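Local coordinates for putative lipoprotein (PDB 3BDU) that is of unknown function but is probably a membrane-anchored bacterial lipoprotein, represented here by a small all-beta domain of the DUF903 family, grouped with SH3-like folds, at residues L7-N10 with D11-I15. Numbering follows the deposited sequence.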
ATOM      1  N   LEU A   7       5.999   6.205  21.602  1.00 20.42           N
ATOM      2  CA  LEU A   7       6.081   5.831  20.193  1.00 19.57           C
ATOM      3  C   LEU A   7       7.538   5.848  19.733  1.00 20.51           C
ATOM      4  O   LEU A   7       8.270   6.799  20.015  1.00 21.04           O
ATOM      5  CB  LEU A   7       5.296   6.813  19.312  1.00 23.46           C
ATOM      6  CG  LEU A   7       3.769   6.909  19.368  1.00 25.88           C
ATOM      7  CD1 LEU A   7       3.321   7.226  20.791  1.00 31.55           C
ATOM      8  CD2 LEU A   7       3.295   7.989  18.406  1.00 27.16           C
ATOM      9  N   HIS A   8       7.951   4.794  19.033  1.00 17.19           N
ATOM     10  CA  HIS A   8       9.303   4.707  18.495  1.00 20.55           C
ATOM     11  C   HIS A   8       9.156   4.882  16.991  1.00 20.04           C
ATOM     12  O   HIS A   8       8.452   4.115  16.337  1.00 19.59           O
ATOM     13  CB  HIS A   8       9.933   3.350  18.824  1.00 22.68           C
ATOM     14  CG  HIS A   8      10.035   3.087  20.292  1.00 26.58           C
ATOM     15  ND1 HIS A   8       8.928   2.937  21.102  1.00 29.54           N
ATOM     16  CD2 HIS A   8      11.111   3.000  21.112  1.00 29.29           C
ATOM     17  CE1 HIS A   8       9.316   2.773  22.352  1.00 30.05           C
ATOM     18  NE2 HIS A   8      10.637   2.807  22.388  1.00 28.78           N
ATOM     19  N   THR A   9       9.811   5.905  16.453  1.00 19.11           N
ATOM     20  CA  THR A   9       9.737   6.206  15.030  1.00 22.41           C
ATOM     21  C   THR A   9      10.817   5.492  14.234  1.00 26.82           C
ATOM     22  O   THR A   9      11.809   5.013  14.790  1.00 27.52           O
ATOM     23  CB  THR A   9       9.916   7.700  14.775  1.00 20.58           C
ATOM     24  OG1 THR A   9      11.275   8.052  15.042  1.00 20.38           O
ATOM     25  CG2 THR A   9       9.001   8.515  15.686  1.00 20.18           C
ATOM     26  N   ASN A  10      10.632   5.432  12.922  1.00 27.99           N
ATOM     27  CA  ASN A  10      11.620   4.779  12.084  1.00 31.11           C
ATOM     28  C   ASN A  10      12.829   5.670  11.836  1.00 32.17           C
ATOM     29  O   ASN A  10      13.698   5.338  11.032  1.00 35.86           O
ATOM     30  CB  ASN A  10      10.994   4.313  10.764  1.00 30.44           C
ATOM     31  CG  ASN A  10      10.279   2.977  10.907  1.00 31.40           C
ATOM     32  OD1 ASN A  10      10.798   2.046  11.533  1.00 31.57           O
ATOM     33  ND2 ASN A  10       9.094   2.868  10.319  1.00 30.96           N
ATOM     34  N   ASP A  11      12.885   6.805  12.525  1.00 31.57           N
ATOM     35  CA  ASP A  11      14.028   7.699  12.390  1.00 32.76           C
ATOM     36  C   ASP A  11      14.740   7.902  13.727  1.00 31.20           C
ATOM     37  O   ASP A  11      15.339   8.949  13.973  1.00 31.67           O
ATOM     38  CB  ASP A  11      13.624   9.055  11.788  1.00 33.62           C
ATOM     39  CG  ASP A  11      12.429   9.686  12.479  1.00 34.83           C
ATOM     40  OD1 ASP A  11      12.390   9.727  13.725  1.00 33.95           O
ATOM     41  OD2 ASP A  11      11.531  10.169  11.762  1.00 37.37           O
ATOM     42  N   GLY A  12      14.652   6.895  14.591  1.00 29.59           N
ATOM     43  CA  GLY A  12      15.324   6.945  15.880  1.00 28.66           C
ATOM     44  C   GLY A  12      14.847   7.907  16.954  1.00 27.02           C
ATOM     45  O   GLY A  12      15.650   8.365  17.771  1.00 26.20           O
ATOM     46  N   ARG A  13      13.555   8.215  16.971  1.00 24.40           N
ATOM     47  CA  ARG A  13      13.005   9.109  17.982  1.00 23.63           C
ATOM     48  C   ARG A  13      12.026   8.347  18.861  1.00 23.14           C
ATOM     49  O   ARG A  13      11.473   7.330  18.449  1.00 21.81           O
ATOM     50  CB  ARG A  13      12.256  10.278  17.338  1.00 24.43           C
ATOM     51  CG  ARG A  13      13.110  11.468  16.921  1.00 25.47           C
ATOM     52  CD  ARG A  13      12.208  12.579  16.397  1.00 27.25           C
ATOM     53  NE  ARG A  13      11.457  12.117  15.234  1.00 33.44           N
ATOM     54  CZ  ARG A  13      10.255  12.561  14.879  1.00 32.80           C
ATOM     55  NH1 ARG A  13       9.638  13.491  15.594  1.00 34.40           N
ATOM     56  NH2 ARG A  13       9.668  12.065  13.800  1.00 34.25           N
ATOM     57  N   THR A  14      11.832   8.837  20.076  1.00 22.25           N
ATOM     58  CA  THR A  14      10.886   8.246  21.010  1.00 24.18           C
ATOM     59  C   THR A  14      10.016   9.426  21.401  1.00 25.05           C
ATOM     60  O   THR A  14      10.522  10.483  21.780  1.00 27.20           O
ATOM     61  CB  THR A  14      11.571   7.666  22.260  1.00 23.78           C
ATOM     62  OG1 THR A  14      12.351   8.684  22.893  1.00 27.57           O
ATOM     63  CG2 THR A  14      12.473   6.499  21.878  1.00 24.57           C
ATOM     64  N   ILE A  15       8.707   9.248  21.291  1.00 23.65           N
ATOM     65  CA  ILE A  15       7.762  10.309  21.597  1.00 21.36           C
ATOM     66  C   ILE A  15       6.788   9.843  22.673  1.00 22.04           C
ATOM     67  O   ILE A  15       6.241   8.744  22.585  1.00 21.23           O
ATOM     68  CB  ILE A  15       6.977  10.703  20.308  1.00 21.38           C
ATOM     69  CG1 ILE A  15       7.966  11.081  19.199  1.00 22.73           C
ATOM     70  CG2 ILE A  15       6.045  11.880  20.579  1.00 20.50           C
ATOM     71  CD1 ILE A  15       7.306  11.408  17.865  1.00 23.62           C
TER
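A 3:5 beta hairpin, closed by a type I turn with a G1 bulge, joins strands 4-9 and 14-18 of this small all-beta domain, probably SH3-like. Leu7 and Ile15 form an antiparallel hydrogen-bonded pair: Leu7 N reaches Ile15 O at 2.7 Å, and Ile15 N returns a bond to Leu7 O at 2.8 Å. His8 and Thr14, the next, non-hydrogen-bonded pair, lie on the other face of the sheet, where Thr14 CG2 approaches the imidazole obliquely. The turn runs from Thr9 to Gly12; its own Gly12 N to Thr9 O bond is weak. Gly12, in the left-handed region, is the bulge residue that brings Arg13 O to Thr9 N at 3.0 Å. Thr9 chi1 of 70° sets OG1 between the backbone N and the carbonyl carbon, where it takes a hydrogen bond from Arg13 N; its very short approach to Asp11 OD1 is doubtful in length. Methyl CG2 of Thr9 lies over one face of the Arg13 guanidinium and meets Ile15 CD1 at 4.0 Å. Bent at chi3 (-61°), the arginine bonds weakly through NH2 to Asp11 OD2, and NH2 also bridges to Glu49 of a second subunit. Arg13 NE makes a salt bridge to Asp11 OD1 at 3.0 Å, on the syn side, 33° out of the carboxylate plane.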